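Local coordinates for protein berberine bridge enzyme-like 28 (Arabidopsis thaliana, PDB 5D79) that carries an FAD cofactor as a berberine bridge enzyme-like oxidoreductase and takes part in the plant's adaptation to salt stress, at residues Ile94-Arg105 with Pro516-Gln524. Numbering follows the deposited sequence.
Sequences IRCAQLHGIHVR and PTDFFCDEQ
In the FAD-binding domain of this PCMH-type flavoprotein, the end of helix 87-100 and edge strand 103-107 are covered by residues 516-524, the loop after helix 504-514 in the C-terminal berberine-like region, where Phe519 packs against Gln98, Ala97 and Val104. With CG anti to the backbone N (chi1 177°), the Phe519 ring is carried into the angle between helix and strand. Gln98 lies over one of its faces, CG 3.7 Å from the ring centroid in a CH-pi contact and the amide stacked on the ring with a moderate tilt; water 2 sits above the opposite face. Further contacts come at an oblique slant: Phe519 CZ meets Ala97 CB at 3.6 Å and CE2 meets Val104 CG2 at 3.8 Å, while CD2 rests over the centre of the Phe520 ring. Beyond the rings, waters join the two backbones: water 2 accepts from Val104 N at 2.7 Å and donates to Phe519 O, and water 3 links Val104 O to Cys521 N. Further along, Arg105, bent at chi2 (-63°), grips Glu523 end-on, and Asp522 CB covers the centre of one guanidinium face. Glu523 OE2 also accepts from Tyr121 N, Arg105 NH1 donates to Leu116 O, and Asp522, whose side chain comes within about 4 Å of the bound FAD, hydrogen-bonds Ser234 OG through OD2. A methionine in place of Arg105 would probably leave the buried Glu523 carboxylate without its countercharge and Leu116 O without this donor. The salt bridge is skewed, its two planes 55° apart, with NH1 to OE1 and NH2 to OE2 both 3.1 Å between Arg105 and Glu523.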
loop_
_atom_site.group_PDB
_atom_site.type_symbol
_atom_site.label_atom_id
_atom_site.label_comp_id
_atom_site.label_asym_id
_atom_site.label_seq_id
_atom_site.Cartn_x
_atom_site.Cartn_y
_atom_site.Cartn_z
ATOM N N ILE A 94 14.102 11.789 -16.976
ATOM C CA ILE A 94 14.459 12.676 -15.868
ATOM C C ILE A 94 15.293 13.865 -16.341
ATOM O O ILE A 94 15.000 15.009 -15.996
ATOM C CB ILE A 94 15.245 11.916 -14.752
ATOM C CG1 ILE A 94 14.414 10.756 -14.177
ATOM C CG2 ILE A 94 15.671 12.864 -13.647
ATOM C CD1 ILE A 94 12.924 11.060 -14.025
ATOM N N ARG A 95 16.321 13.597 -17.140
ATOM C CA ARG A 95 17.180 14.661 -17.661
ATOM C C ARG A 95 16.455 15.628 -18.608
ATOM O O ARG A 95 16.562 16.846 -18.451
ATOM C CB ARG A 95 18.393 14.057 -18.361
ATOM C CG ARG A 95 19.277 13.282 -17.405
ATOM C CD ARG A 95 20.699 13.148 -17.915
ATOM N NE ARG A 95 21.447 12.126 -17.182
ATOM C CZ ARG A 95 21.650 10.888 -17.626
ATOM N NH1 ARG A 95 21.166 10.514 -18.807
ATOM N NH2 ARG A 95 22.340 10.022 -16.893
ATOM N N CYS A 96 15.713 15.092 -19.573
ATOM C CA CYS A 96 14.970 15.929 -20.520
ATOM C C CYS A 96 13.849 16.731 -19.873
ATOM O O CYS A 96 13.608 17.873 -20.258
ATOM C CB CYS A 96 14.373 15.080 -21.642
ATOM S SG CYS A 96 15.562 14.421 -22.816
ATOM N N ALA A 97 13.146 16.119 -18.919
ATOM C CA ALA A 97 12.044 16.780 -18.221
ATOM C C ALA A 97 12.542 18.061 -17.562
ATOM O O ALA A 97 12.009 19.154 -17.782
ATOM C CB ALA A 97 11.420 15.844 -17.176
ATOM N N GLN A 98 13.588 17.906 -16.764
ATOM C CA GLN A 98 14.185 19.020 -16.060
ATOM C C GLN A 98 14.705 20.086 -17.018
ATOM O O GLN A 98 14.646 21.276 -16.714
ATOM C CB GLN A 98 15.306 18.513 -15.159
ATOM C CG GLN A 98 14.816 17.501 -14.155
ATOM C CD GLN A 98 15.829 17.200 -13.078
ATOM O OE1 GLN A 98 16.142 18.051 -12.245
ATOM N NE2 GLN A 98 16.347 15.979 -13.083
ATOM N N LEU A 99 15.196 19.659 -18.178
ATOM C CA LEU A 99 15.752 20.586 -19.162
ATOM C C LEU A 99 14.663 21.430 -19.827
ATOM O O LEU A 99 14.910 22.550 -20.249
ATOM C CB LEU A 99 16.543 19.821 -20.228
ATOM C CG LEU A 99 17.404 20.642 -21.188
ATOM C CD1 LEU A 99 18.729 21.030 -20.532
ATOM C CD2 LEU A 99 17.634 19.884 -22.484
ATOM N N HIS A 100 13.449 20.899 -19.905
ATOM C CA HIS A 100 12.391 21.597 -20.619
ATOM C C HIS A 100 11.213 21.959 -19.716
ATOM O O HIS A 100 10.171 22.412 -20.191
ATOM C CB HIS A 100 11.924 20.754 -21.806
ATOM C CG HIS A 100 13.005 20.477 -22.803
ATOM N ND1 HIS A 100 13.388 21.395 -23.759
ATOM C CD2 HIS A 100 13.792 19.391 -22.988
ATOM C CE1 HIS A 100 14.363 20.885 -24.491
ATOM N NE2 HIS A 100 14.624 19.668 -24.048
ATOM N N GLY A 101 11.389 21.772 -18.415
ATOM C CA GLY A 101 10.388 22.189 -17.451
ATOM C C GLY A 101 9.172 21.288 -17.417
ATOM O O GLY A 101 8.062 21.728 -17.122
ATOM N N ILE A 102 9.374 20.013 -17.714
ATOM C CA ILE A 102 8.262 19.085 -17.716
ATOM C C ILE A 102 8.163 18.311 -16.406
ATOM O O ILE A 102 9.136 17.729 -15.916
ATOM C CB ILE A 102 8.357 18.114 -18.882
ATOM C CG1 ILE A 102 8.017 18.847 -20.177
ATOM C CG2 ILE A 102 7.387 16.972 -18.692
ATOM C CD1 ILE A 102 6.591 19.353 -20.216
ATOM N N HIS A 103 6.963 18.336 -15.846
ATOM C CA HIS A 103 6.639 17.649 -14.612
ATOM C C HIS A 103 6.296 16.195 -14.925
ATOM O O HIS A 103 5.651 15.932 -15.931
ATOM C CB HIS A 103 5.475 18.371 -13.943
ATOM C CG HIS A 103 5.030 17.758 -12.661
ATOM N ND1 HIS A 103 5.912 17.379 -11.674
ATOM C CD2 HIS A 103 3.793 17.473 -12.194
ATOM C CE1 HIS A 103 5.236 16.873 -10.658
ATOM N NE2 HIS A 103 3.948 16.920 -10.947
ATOM N N VAL A 104 6.737 15.248 -14.100
ATOM C CA VAL A 104 6.387 13.845 -14.341
ATOM C C VAL A 104 5.747 13.179 -13.138
ATOM O O VAL A 104 5.850 13.667 -12.018
ATOM C CB VAL A 104 7.609 12.995 -14.741
ATOM C CG1 VAL A 104 8.340 13.631 -15.910
ATOM C CG2 VAL A 104 8.538 12.803 -13.558
ATOM N N ARG A 105 5.079 12.057 -13.395
ATOM C CA ARG A 105 4.588 11.176 -12.345
ATOM C C ARG A 105 5.011 9.758 -12.674
ATOM O O ARG A 105 5.011 9.379 -13.831
ATOM C CB ARG A 105 3.071 11.265 -12.215
ATOM C CG ARG A 105 2.573 12.594 -11.682
ATOM C CD ARG A 105 3.060 12.852 -10.267
ATOM N NE ARG A 105 2.784 14.225 -9.858
ATOM C CZ ARG A 105 1.717 14.608 -9.165
ATOM N NH1 ARG A 105 0.816 13.712 -8.779
ATOM N NH2 ARG A 105 1.557 15.884 -8.843
ATOM N N PRO A 516 17.437 18.794 -4.303
ATOM C CA PRO A 516 17.436 20.224 -3.945
ATOM C C PRO A 516 16.689 21.136 -4.935
ATOM O O PRO A 516 16.394 22.295 -4.624
ATOM C CB PRO A 516 18.926 20.567 -3.917
ATOM C CG PRO A 516 19.533 19.634 -4.889
ATOM C CD PRO A 516 18.759 18.354 -4.787
ATOM N N THR A 517 16.393 20.618 -6.119
ATOM C CA THR A 517 15.588 21.360 -7.071
ATOM C C THR A 517 14.113 21.108 -6.814
ATOM O O THR A 517 13.260 21.798 -7.371
ATOM C CB THR A 517 15.929 20.984 -8.520
ATOM O OG1 THR A 517 16.015 19.558 -8.642
ATOM C CG2 THR A 517 17.255 21.585 -8.892
ATOM N N ASP A 518 13.831 20.128 -5.955
ATOM C CA ASP A 518 12.476 19.648 -5.711
ATOM C C ASP A 518 11.809 19.175 -7.025
ATOM O O ASP A 518 10.655 19.503 -7.296
ATOM C CB ASP A 518 11.644 20.741 -5.031
ATOM C CG ASP A 518 10.352 20.213 -4.425
ATOM O OD1 ASP A 518 10.236 18.986 -4.234
ATOM O OD2 ASP A 518 9.452 21.032 -4.138
ATOM N N PHE A 519 12.531 18.404 -7.840
ATOM C CA PHE A 519 11.951 17.908 -9.085
ATOM C C PHE A 519 10.837 16.913 -8.804
ATOM O O PHE A 519 9.761 16.981 -9.400
ATOM C CB PHE A 519 12.996 17.247 -9.995
ATOM C CG PHE A 519 12.400 16.646 -11.270
ATOM C CD1 PHE A 519 11.956 17.470 -12.313
ATOM C CD2 PHE A 519 12.279 15.268 -11.423
ATOM C CE1 PHE A 519 11.403 16.925 -13.483
ATOM C CE2 PHE A 519 11.726 14.719 -12.592
ATOM C CZ PHE A 519 11.290 15.551 -13.620
ATOM N N PHE A 520 11.098 15.978 -7.901
ATOM C CA PHE A 520 10.114 14.952 -7.593
ATOM C C PHE A 520 9.110 15.450 -6.560
ATOM O O PHE A 520 9.366 15.398 -5.359
ATOM C CB PHE A 520 10.820 13.684 -7.123
ATOM C CG PHE A 520 11.696 13.077 -8.176
ATOM C CD1 PHE A 520 11.149 12.300 -9.181
ATOM C CD2 PHE A 520 13.060 13.311 -8.183
ATOM C CE1 PHE A 520 11.946 11.751 -10.158
ATOM C CE2 PHE A 520 13.864 12.768 -9.168
ATOM C CZ PHE A 520 13.306 11.988 -10.153
ATOM N N CYS A 521 7.971 15.946 -7.044
ATOM C CA CYS A 521 6.940 16.510 -6.183
ATOM C C CYS A 521 5.536 16.151 -6.667
ATOM O O CYS A 521 5.279 16.101 -7.865
ATOM C CB CYS A 521 7.088 18.041 -6.087
ATOM S SG CYS A 521 6.579 19.018 -7.559
ATOM N N ASP A 522 4.639 15.880 -5.721
ATOM C CA ASP A 522 3.208 15.778 -6.005
ATOM C C ASP A 522 2.443 16.632 -4.997
ATOM O O ASP A 522 3.022 17.517 -4.355
ATOM C CB ASP A 522 2.713 14.317 -5.989
ATOM C CG ASP A 522 3.189 13.524 -4.781
ATOM O OD1 ASP A 522 3.270 14.062 -3.668
ATOM O OD2 ASP A 522 3.466 12.325 -4.942
ATOM N N GLU A 523 1.153 16.361 -4.841
ATOM C CA GLU A 523 0.303 17.189 -3.989
ATOM C C GLU A 523 0.521 17.005 -2.468
ATOM O O GLU A 523 0.016 17.800 -1.667
ATOM C CB GLU A 523 -1.162 16.926 -4.346
ATOM C CG GLU A 523 -1.601 17.485 -5.713
ATOM C CD GLU A 523 -1.053 16.708 -6.910
ATOM O OE1 GLU A 523 -0.646 15.537 -6.734
ATOM O OE2 GLU A 523 -1.036 17.275 -8.025
ATOM N N GLN A 524 1.271 15.971 -2.080
ATOM C CA GLN A 524 1.572 15.696 -0.671
ATOM C C GLN A 524 3.057 15.343 -0.421
ATOM O O GLN A 524 3.419 14.816 0.640
ATOM C CB GLN A 524 0.687 14.554 -0.156
ATOM C CG GLN A 524 -0.678 14.973 0.353
ATOM C CD GLN A 524 -1.404 13.842 1.076
ATOM O OE1 GLN A 524 -1.068 12.666 0.910
ATOM N NE2 GLN A 524 -2.398 14.194 1.892
HETATM O O HOH W 1 8.651 18.880 -11.078
HETATM O O HOH W 2 8.617 15.806 -12.215
HETATM O O HOH W 3 7.281 14.661 -9.733
#